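Local coordinates for acyl-coa oxidase (Arabidopsis thaliana, PDB 1W07) that catalyses the FAD-dependent oxidation of long- and medium-chain acyl-CoAs to 2-trans-enoyl-CoAs in peroxisomes, passing the electrons to oxygen to give hydrogen peroxide, at the interface of chains A and B. Residues are numbered along the deposited sequence; one frame, centred on the assembly and turned at random. Chains: chain A/B, Acyl-coa oxidase.

Contact 1: the interface of chains A and B. Residues chain A 140, 174-175, 422; chain B 401-402, 405, 629.
The 3-10 helix 401-404 of chain B carries FAD-binding B:Gly401 and presents B:His402 to a tryptophan pair of chain A. This is part of the homodimer interface, beside the flavin site. The imidazole of B:His402 is held at both nitrogens. Its NE2 donates to the backbone carbonyl A:Leu140 O at 2.8 Å. This bond is nearly straight, 170° at the hydrogen, and lies in the ring plane and on a carbonyl lone pair. Its ND1 accepts from the indole A:Trp175 NE1 at 3.2 Å, with the donor tilted from the imidazole plane. With NE2 as donor and ND1 as acceptor, a neutral imidazole is likely. With CG anti to the backbone N (chi1 -166°), A:Trp174 meets the same ring edge-to-face, planes 87° apart, with A:Trp174 CD1 3.5 Å from B:His402 CE1. A:Leu140 CD2 lies over one face of this indole, and B:Leu405 CD1 sits at its edge. B:Leu405 and A:Trp175 slide past each other in opposite directions, with A:Trp175 CZ2 3.8 Å from B:Leu405 CG. An alanine in place of A:Trp175 removes the indole and its N-H donor, and would probably loosen the imidazole's rotation and weaken the packing on B:Leu405. B:Leu629, from helix 625-635, meets A:Leu140 through its CD1. A:Trp174 ends strand 173-174 and A:Trp175 follows in a loop, the contact's centre about 12 Å from the catalytic base A:Glu424.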
loop_
_atom_site.group_PDB
_atom_site.type_symbol
_atom_site.label_atom_id
_atom_site.label_comp_id
_atom_site.label_asym_id
_atom_site.label_seq_id
_atom_site.Cartn_x
_atom_site.Cartn_y
_atom_site.Cartn_z
ATOM N N LEU A 140 -5.899 -2.270 24.434
ATOM C CA LEU A 140 -5.915 -3.440 23.567
ATOM C C LEU A 140 -7.268 -3.641 22.900
ATOM O O LEU A 140 -7.348 -3.913 21.689
ATOM C CB LEU A 140 -5.571 -4.709 24.370
ATOM C CG LEU A 140 -4.090 -5.086 24.484
ATOM C CD1 LEU A 140 -3.892 -6.285 25.447
ATOM C CD2 LEU A 140 -3.575 -5.396 23.069
ATOM N N TRP A 174 -2.464 0.436 25.148
ATOM C CA TRP A 174 -1.744 -0.158 24.029
ATOM C C TRP A 174 -1.696 0.835 22.849
ATOM O O TRP A 174 -2.731 1.292 22.374
ATOM C CB TRP A 174 -2.474 -1.449 23.613
ATOM C CG TRP A 174 -1.707 -2.370 22.695
ATOM C CD1 TRP A 174 -1.597 -2.278 21.340
ATOM C CD2 TRP A 174 -0.902 -3.498 23.087
ATOM N NE1 TRP A 174 -0.775 -3.276 20.857
ATOM C CE2 TRP A 174 -0.333 -4.036 21.906
ATOM C CE3 TRP A 174 -0.610 -4.104 24.314
ATOM C CZ2 TRP A 174 0.512 -5.151 21.920
ATOM C CZ3 TRP A 174 0.243 -5.219 24.334
ATOM C CH2 TRP A 174 0.791 -5.727 23.142
ATOM N N TRP A 175 -0.476 1.144 22.420
ATOM C CA TRP A 175 -0.148 2.059 21.325
ATOM C C TRP A 175 0.457 3.425 21.683
ATOM O O TRP A 175 1.187 3.995 20.869
ATOM C CB TRP A 175 -1.365 2.290 20.385
ATOM C CG TRP A 175 -1.489 1.209 19.328
ATOM C CD1 TRP A 175 -2.464 0.274 19.218
ATOM C CD2 TRP A 175 -0.514 0.903 18.314
ATOM N NE1 TRP A 175 -2.158 -0.608 18.206
ATOM C CE2 TRP A 175 -0.963 -0.248 17.640
ATOM C CE3 TRP A 175 0.700 1.493 17.919
ATOM C CZ2 TRP A 175 -0.245 -0.838 16.598
ATOM C CZ3 TRP A 175 1.410 0.913 16.875
ATOM C CH2 TRP A 175 0.931 -0.246 16.230
ATOM N N THR A 422 -5.408 5.787 10.802
ATOM C CA THR A 422 -6.052 5.166 11.952
ATOM C C THR A 422 -6.047 6.005 13.215
ATOM O O THR A 422 -7.088 6.166 13.850
ATOM C CB THR A 422 -5.441 3.777 12.299
ATOM O OG1 THR A 422 -6.171 3.208 13.394
ATOM C CG2 THR A 422 -3.966 3.888 12.704
ATOM N N GLY B 401 -5.652 -0.246 14.162
ATOM C CA GLY B 401 -4.336 -0.015 14.733
ATOM C C GLY B 401 -3.418 -1.221 14.835
ATOM O O GLY B 401 -2.249 -1.152 14.429
ATOM N N HIS B 402 -3.934 -2.321 15.383
ATOM C CA HIS B 402 -3.146 -3.542 15.556
ATOM C C HIS B 402 -2.616 -4.097 14.248
ATOM O O HIS B 402 -1.645 -4.841 14.247
ATOM C CB HIS B 402 -3.958 -4.634 16.284
ATOM C CG HIS B 402 -4.450 -4.227 17.633
ATOM N ND1 HIS B 402 -3.749 -3.380 18.464
ATOM C CD2 HIS B 402 -5.581 -4.560 18.296
ATOM C CE1 HIS B 402 -4.433 -3.206 19.581
ATOM N NE2 HIS B 402 -5.548 -3.909 19.503
ATOM N N LEU B 405 1.126 -3.517 13.546
ATOM C CA LEU B 405 2.168 -4.304 14.199
ATOM C C LEU B 405 2.672 -5.411 13.289
ATOM O O LEU B 405 1.883 -6.137 12.683
ATOM C CB LEU B 405 1.638 -4.941 15.485
ATOM C CG LEU B 405 1.707 -4.082 16.753
ATOM C CD1 LEU B 405 0.945 -4.758 17.893
ATOM C CD2 LEU B 405 3.169 -3.869 17.106
ATOM N N LEU B 629 -1.062 -11.051 21.587
ATOM C CA LEU B 629 -0.426 -9.796 21.200
ATOM C C LEU B 629 0.529 -9.400 22.316
ATOM O O LEU B 629 1.647 -8.959 22.061
ATOM C CB LEU B 629 -1.462 -8.685 21.004
ATOM C CG LEU B 629 -2.082 -8.532 19.601
ATOM C CD1 LEU B 629 -3.223 -7.517 19.638
ATOM C CD2 LEU B 629 -1.011 -8.090 18.606
#

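Contact 2: the interface of chains A and B. Residues chain A 636-639, 641-642, 644; chain B 58-59, 62, 181, 209, 223-224.
The guanidinium of B:Arg58 has A:Leu638 CD2 over one face, offset toward the rim and 3.5 Å from B:Arg58 CZ. At its edge lie the carboxylates of A:Asp636 and B:Asp224. The ring of B:Phe62 also takes A:Leu638 CD2 over one face, near the rim, while its CE2 touches A:Pro644 CB at 3.6 Å. A:Leu638 is thus wedged between two residues of helix 58-78. In this homodimer interface patch, C-terminal segment 636-644 of chain A packs on helix 58-78 and strand 220-224 of chain B. B:Arg58 bends at chi2 (83°) and grips B:Asp224 end-on within its own chain, NH1 to OD1 and NH2 to OD2. Its NH1 also forms a salt bridge across the interface to A:Asp636 OD1 at 2.7 Å. That oxygen is approached from above the carboxylate plane, and the hydrogen bond is bent, 123° at the hydrogen. A:Asp636 OD1 also accepts from A:Leu638 N, which ties the carboxylate to the start of the 3-10 helix 637-640. The arginine probably offsets the charges of both acids. A:Asn639 pairs its amide with the backbone of B:Asp224, the last residue of its strand. A:Asn639 OD1 accepts from B:Asp224 N at 3.0 Å, and A:Asn639 ND2 donates to B:Asp224 O at 3.0 Å, both along carbonyl lone pairs. B:Lys181 NZ adds bonds to A:Asn639 OD1 and A:Ser641 O. Water 1 links A:Val642 O to B:Lys181 NZ and B:Arg209; its bond to B:Arg209 NH2 is 2.6 Å.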
loop_
_atom_site.group_PDB
_atom_site.type_symbol
_atom_site.label_atom_id
_atom_site.label_comp_id
_atom_site.label_asym_id
_atom_site.label_seq_id
_atom_site.Cartn_x
_atom_site.Cartn_y
_atom_site.Cartn_z
ATOM N N ASP A 636 25.621 -1.495 2.269
ATOM C CA ASP A 636 24.824 -2.510 2.949
ATOM C C ASP A 636 25.700 -3.469 3.714
ATOM O O ASP A 636 26.738 -3.901 3.218
ATOM C CB ASP A 636 23.963 -3.299 1.964
ATOM C CG ASP A 636 22.848 -4.082 2.666
ATOM O OD1 ASP A 636 23.014 -5.297 2.897
ATOM O OD2 ASP A 636 21.815 -3.463 3.003
ATOM N N PRO A 637 25.282 -3.839 4.937
ATOM C CA PRO A 637 26.056 -4.758 5.771
ATOM C C PRO A 637 26.322 -6.119 5.123
ATOM O O PRO A 637 27.290 -6.794 5.465
ATOM C CB PRO A 637 25.218 -4.860 7.047
ATOM C CG PRO A 637 23.824 -4.630 6.564
ATOM C CD PRO A 637 24.003 -3.491 5.586
ATOM N N LEU A 638 25.476 -6.522 4.181
ATOM C CA LEU A 638 25.679 -7.802 3.518
ATOM C C LEU A 638 26.939 -7.748 2.647
ATOM O O LEU A 638 27.520 -8.782 2.314
ATOM C CB LEU A 638 24.452 -8.172 2.683
ATOM C CG LEU A 638 24.184 -9.671 2.535
ATOM C CD1 LEU A 638 24.158 -10.327 3.912
ATOM C CD2 LEU A 638 22.860 -9.886 1.814
ATOM N N ASN A 639 27.369 -6.541 2.286
ATOM C CA ASN A 639 28.592 -6.384 1.501
ATOM C C ASN A 639 29.821 -6.209 2.388
ATOM O O ASN A 639 30.895 -5.852 1.904
ATOM C CB ASN A 639 28.496 -5.196 0.543
ATOM C CG ASN A 639 27.558 -5.460 -0.598
ATOM O OD1 ASN A 639 27.564 -6.550 -1.175
ATOM N ND2 ASN A 639 26.748 -4.474 -0.938
ATOM N N SER A 641 31.447 -8.484 3.648
ATOM C CA SER A 641 32.357 -9.570 3.295
ATOM C C SER A 641 32.051 -10.075 1.888
ATOM O O SER A 641 30.907 -10.012 1.440
ATOM C CB SER A 641 32.238 -10.726 4.303
ATOM O OG SER A 641 30.991 -11.405 4.194
ATOM N N VAL A 642 33.074 -10.560 1.188
ATOM C CA VAL A 642 32.899 -11.077 -0.164
ATOM C C VAL A 642 32.180 -12.419 -0.095
ATOM O O VAL A 642 31.258 -12.684 -0.866
ATOM C CB VAL A 642 34.263 -11.260 -0.884
ATOM C CG1 VAL A 642 34.050 -11.798 -2.292
ATOM C CG2 VAL A 642 34.992 -9.935 -0.945
ATOM N N PRO A 644 29.763 -14.737 2.015
ATOM C CA PRO A 644 28.771 -14.649 3.083
ATOM C C PRO A 644 29.028 -15.538 4.296
ATOM O O PRO A 644 29.556 -16.649 4.179
ATOM C CB PRO A 644 27.477 -15.019 2.370
ATOM C CG PRO A 644 27.951 -16.019 1.354
ATOM C CD PRO A 644 29.179 -15.335 0.803
ATOM N N ARG B 58 20.313 -7.894 9.047
ATOM C CA ARG B 58 20.444 -8.346 7.662
ATOM C C ARG B 58 21.323 -9.592 7.635
ATOM O O ARG B 58 20.931 -10.630 7.104
ATOM C CB ARG B 58 21.084 -7.258 6.790
ATOM C CG ARG B 58 21.125 -7.583 5.281
ATOM C CD ARG B 58 19.809 -7.240 4.583
ATOM N NE ARG B 58 19.573 -8.016 3.358
ATOM C CZ ARG B 58 20.095 -7.772 2.153
ATOM N NH1 ARG B 58 20.912 -6.741 1.933
ATOM N NH2 ARG B 58 19.788 -8.578 1.146
ATOM N N LYS B 59 22.516 -9.495 8.216
ATOM C CA LYS B 59 23.429 -10.638 8.232
ATOM C C LYS B 59 22.838 -11.899 8.847
ATOM O O LYS B 59 22.916 -12.974 8.253
ATOM C CB LYS B 59 24.732 -10.282 8.958
ATOM C CG LYS B 59 25.666 -9.389 8.159
ATOM C CD LYS B 59 26.891 -9.013 8.980
ATOM C CE LYS B 59 27.842 -8.125 8.193
ATOM N NZ LYS B 59 29.029 -7.712 8.998
ATOM N N PHE B 62 20.151 -13.358 6.593
ATOM C CA PHE B 62 20.683 -14.018 5.420
ATOM C C PHE B 62 21.274 -15.376 5.807
ATOM O O PHE B 62 21.027 -16.387 5.146
ATOM C CB PHE B 62 21.749 -13.148 4.763
ATOM C CG PHE B 62 22.198 -13.667 3.433
ATOM C CD1 PHE B 62 21.325 -13.681 2.343
ATOM C CD2 PHE B 62 23.474 -14.196 3.274
ATOM C CE1 PHE B 62 21.723 -14.220 1.116
ATOM C CE2 PHE B 62 23.878 -14.737 2.057
ATOM C CZ PHE B 62 23.008 -14.749 0.978
ATOM N N LYS B 181 25.266 -13.057 -3.235
ATOM C CA LYS B 181 26.298 -13.759 -2.494
ATOM C C LYS B 181 26.336 -15.266 -2.706
ATOM O O LYS B 181 27.349 -15.900 -2.412
ATOM C CB LYS B 181 26.125 -13.485 -0.992
ATOM C CG LYS B 181 26.246 -12.007 -0.592
ATOM C CD LYS B 181 27.645 -11.443 -0.847
ATOM C CE LYS B 181 27.656 -9.919 -0.741
ATOM N NZ LYS B 181 28.987 -9.346 -1.091
ATOM N N ARG B 209 31.609 -17.443 -9.428
ATOM C CA ARG B 209 32.464 -17.749 -8.297
ATOM C C ARG B 209 33.095 -19.130 -8.379
ATOM O O ARG B 209 32.535 -20.066 -8.952
ATOM C CB ARG B 209 31.671 -17.672 -6.990
ATOM C CG ARG B 209 31.074 -16.308 -6.670
ATOM C CD ARG B 209 30.188 -16.400 -5.427
ATOM N NE ARG B 209 29.457 -15.161 -5.172
ATOM C CZ ARG B 209 29.955 -14.102 -4.545
ATOM N NH1 ARG B 209 31.204 -14.114 -4.087
ATOM N NH2 ARG B 209 29.199 -13.024 -4.379
ATOM N N GLY B 223 27.936 -8.274 -6.001
ATOM C CA GLY B 223 27.586 -7.910 -4.641
ATOM C C GLY B 223 26.084 -7.776 -4.489
ATOM O O GLY B 223 25.341 -7.997 -5.448
ATOM N N ASP B 224 25.653 -7.409 -3.285
ATOM C CA ASP B 224 24.240 -7.232 -2.960
ATOM C C ASP B 224 23.835 -5.791 -3.222
ATOM O O ASP B 224 24.606 -4.865 -2.968
ATOM C CB ASP B 224 24.014 -7.625 -1.490
ATOM C CG ASP B 224 22.561 -7.539 -1.068
ATOM O OD1 ASP B 224 22.126 -6.441 -0.663
ATOM O OD2 ASP B 224 21.852 -8.566 -1.149
HETATM O O HOH W 1 30.298 -11.174 -2.935
#

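Contact 3: the interface of chains A and B. Residues chain A 140-145; chain B 310-313, 321, 626.
A:His142 and B:Glu321 reach toward each other tip to tip, with ring and carboxylate nearly coplanar, 27° apart. They belong to the homodimer interface near flavin-binding A:Ser144 and B:Arg310. A:His142 NE2 donates to the syn lone pair of B:Glu321 OE2 at 2.5 Å, in the imidazole plane. The short bond to a carboxylate would probably raise the histidine's tendency to be protonated. A:Asn145 also comes tip to tip, but its amide stands at 88° to the same carboxylate. A:Asn145 ND2 meets B:Glu321 OE1 at 2.7 Å from above the carboxylate plane. B:Phe313 N uses the anti lone pair of that oxygen, so OE1 is gripped from both chains. The asparagine amide stacks along the ring of B:Phe313. A:Asn145 CB lies over the middle of this ring, 3.6 Å from its centroid. B:Gln312, bent at chi2 (76°), puts its amide against loop 140-145, which holds A:Ser144. Its OE1 accepts from A:Asn145 N at 2.9 Å, on a lone pair, and from A:Gly143 N, which stands above the carbonyl plane. Its NE2 donates to A:Gly141 O across the interface and to B:Arg311 O behind it, which fixes the amide's flip. A:Gly141 O also lies over one face of the B:Arg310 guanidinium, offset toward the rim. The NH1 of that arginine makes a weak bond to A:Leu140 O and one to B:Tyr626 OH. Water 2 bridges A:Gly141 O, 2.6 Å away, and B:Arg311 O.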
loop_
_atom_site.group_PDB
_atom_site.type_symbol
_atom_site.label_atom_id
_atom_site.label_comp_id
_atom_site.label_asym_id
_atom_site.label_seq_id
_atom_site.Cartn_x
_atom_site.Cartn_y
_atom_site.Cartn_z
ATOM N N LEU A 140 -5.899 -2.270 24.434
ATOM C CA LEU A 140 -5.915 -3.440 23.567
ATOM C C LEU A 140 -7.268 -3.641 22.900
ATOM O O LEU A 140 -7.348 -3.913 21.689
ATOM C CB LEU A 140 -5.571 -4.709 24.370
ATOM C CG LEU A 140 -4.090 -5.086 24.484
ATOM C CD1 LEU A 140 -3.892 -6.285 25.447
ATOM C CD2 LEU A 140 -3.575 -5.396 23.069
ATOM N N GLY A 141 -8.329 -3.516 23.698
ATOM C CA GLY A 141 -9.678 -3.737 23.185
ATOM C C GLY A 141 -10.467 -2.530 22.704
ATOM O O GLY A 141 -11.566 -2.685 22.165
ATOM N N HIS A 142 -9.920 -1.333 22.888
ATOM C CA HIS A 142 -10.624 -0.126 22.467
ATOM C C HIS A 142 -9.708 0.986 21.989
ATOM O O HIS A 142 -8.838 1.453 22.734
ATOM C CB HIS A 142 -11.499 0.421 23.607
ATOM C CG HIS A 142 -12.635 -0.471 23.983
ATOM N ND1 HIS A 142 -12.478 -1.566 24.804
ATOM C CD2 HIS A 142 -13.929 -0.480 23.584
ATOM C CE1 HIS A 142 -13.627 -2.212 24.898
ATOM N NE2 HIS A 142 -14.524 -1.576 24.164
ATOM N N GLY A 143 -9.946 1.425 20.754
ATOM C CA GLY A 143 -9.184 2.507 20.160
ATOM C C GLY A 143 -10.123 3.608 19.680
ATOM O O GLY A 143 -10.136 4.707 20.234
ATOM N N SER A 144 -10.913 3.304 18.653
ATOM C CA SER A 144 -11.873 4.243 18.082
ATOM C C SER A 144 -13.026 4.557 19.027
ATOM O O SER A 144 -13.477 5.706 19.111
ATOM C CB SER A 144 -12.457 3.682 16.784
ATOM O OG SER A 144 -11.481 3.615 15.755
ATOM N N ASN A 145 -13.524 3.536 19.715
ATOM C CA ASN A 145 -14.626 3.731 20.648
ATOM C C ASN A 145 -14.101 4.019 22.052
ATOM O O ASN A 145 -14.073 3.139 22.927
ATOM C CB ASN A 145 -15.549 2.514 20.660
ATOM C CG ASN A 145 -16.660 2.655 21.674
ATOM O OD1 ASN A 145 -17.039 3.772 22.021
ATOM N ND2 ASN A 145 -17.188 1.537 22.151
ATOM N N ARG B 310 -12.618 -8.851 16.610
ATOM C CA ARG B 310 -12.681 -7.450 17.002
ATOM C C ARG B 310 -14.102 -6.886 17.095
ATOM O O ARG B 310 -14.897 -6.997 16.157
ATOM C CB ARG B 310 -11.860 -6.613 16.023
ATOM C CG ARG B 310 -11.836 -5.123 16.330
ATOM C CD ARG B 310 -11.073 -4.805 17.618
ATOM N NE ARG B 310 -10.930 -3.363 17.797
ATOM C CZ ARG B 310 -10.145 -2.787 18.708
ATOM N NH1 ARG B 310 -9.410 -3.527 19.539
ATOM N NH2 ARG B 310 -10.090 -1.459 18.797
ATOM N N ARG B 311 -14.422 -6.295 18.241
ATOM C CA ARG B 311 -15.729 -5.683 18.458
ATOM C C ARG B 311 -15.483 -4.214 18.761
ATOM O O ARG B 311 -14.552 -3.866 19.503
ATOM C CB ARG B 311 -16.464 -6.352 19.631
ATOM C CG ARG B 311 -16.916 -7.798 19.365
ATOM C CD ARG B 311 -17.344 -8.501 20.658
ATOM N NE ARG B 311 -17.743 -9.897 20.443
ATOM C CZ ARG B 311 -18.918 -10.281 19.946
ATOM N NH1 ARG B 311 -19.838 -9.384 19.605
ATOM N NH2 ARG B 311 -19.177 -11.572 19.793
ATOM N N GLN B 312 -16.301 -3.341 18.182
ATOM C CA GLN B 312 -16.124 -1.914 18.421
ATOM C C GLN B 312 -17.418 -1.183 18.079
ATOM O O GLN B 312 -17.928 -1.299 16.962
ATOM C CB GLN B 312 -14.964 -1.386 17.563
ATOM C CG GLN B 312 -14.325 -0.074 18.055
ATOM C CD GLN B 312 -13.393 -0.240 19.262
ATOM O OE1 GLN B 312 -12.758 0.723 19.712
ATOM N NE2 GLN B 312 -13.314 -1.457 19.791
ATOM N N PHE B 313 -17.933 -0.421 19.036
ATOM C CA PHE B 313 -19.177 0.320 18.850
ATOM C C PHE B 313 -20.340 -0.658 18.758
ATOM O O PHE B 313 -20.153 -1.875 18.871
ATOM C CB PHE B 313 -19.139 1.170 17.574
ATOM C CG PHE B 313 -18.111 2.274 17.594
ATOM C CD1 PHE B 313 -16.928 2.167 16.859
ATOM C CD2 PHE B 313 -18.346 3.447 18.305
ATOM C CE1 PHE B 313 -16.002 3.218 16.827
ATOM C CE2 PHE B 313 -17.424 4.505 18.281
ATOM C CZ PHE B 313 -16.254 4.393 17.543
ATOM N N GLU B 321 -20.261 -5.002 22.544
ATOM C CA GLU B 321 -20.096 -4.355 21.247
ATOM C C GLU B 321 -20.187 -5.333 20.082
ATOM O O GLU B 321 -19.965 -6.530 20.242
ATOM C CB GLU B 321 -18.777 -3.595 21.209
ATOM C CG GLU B 321 -18.809 -2.384 22.107
ATOM C CD GLU B 321 -17.451 -1.767 22.339
ATOM O OE1 GLU B 321 -16.960 -1.024 21.463
ATOM O OE2 GLU B 321 -16.877 -2.045 23.405
ATOM N N TYR B 626 -5.829 -11.004 21.672
ATOM C CA TYR B 626 -5.282 -10.102 22.667
ATOM C C TYR B 626 -4.205 -10.704 23.546
ATOM O O TYR B 626 -3.141 -10.112 23.715
ATOM C CB TYR B 626 -6.424 -9.495 23.482
ATOM C CG TYR B 626 -7.395 -8.717 22.608
ATOM C CD1 TYR B 626 -8.771 -8.863 22.761
ATOM C CD2 TYR B 626 -6.935 -7.854 21.607
ATOM C CE1 TYR B 626 -9.673 -8.175 21.946
ATOM C CE2 TYR B 626 -7.826 -7.159 20.778
ATOM C CZ TYR B 626 -9.195 -7.328 20.953
ATOM O OH TYR B 626 -10.083 -6.674 20.130
HETATM O O HOH W 2 -13.251 -4.709 22.180
#

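Contact 1 and contact 3 are neighbours, with C-alpha centres about 10 Å apart. They share A:Leu140, and both draw on helix 625-635 of chain B. Their centres lie about 12 and 14 Å from A:Glu424, and both include FAD-binding residues from the two chains. Dimer formation therefore probably helps to shape the flavin site. Contact 2 lies apart, about 35 Å from contact 1 and 44 Å from contact 3. There the C-terminal segment of chain A reaches over chain B, well away from the active site. The two-fold symmetry repeats all three contacts with the chains exchanged.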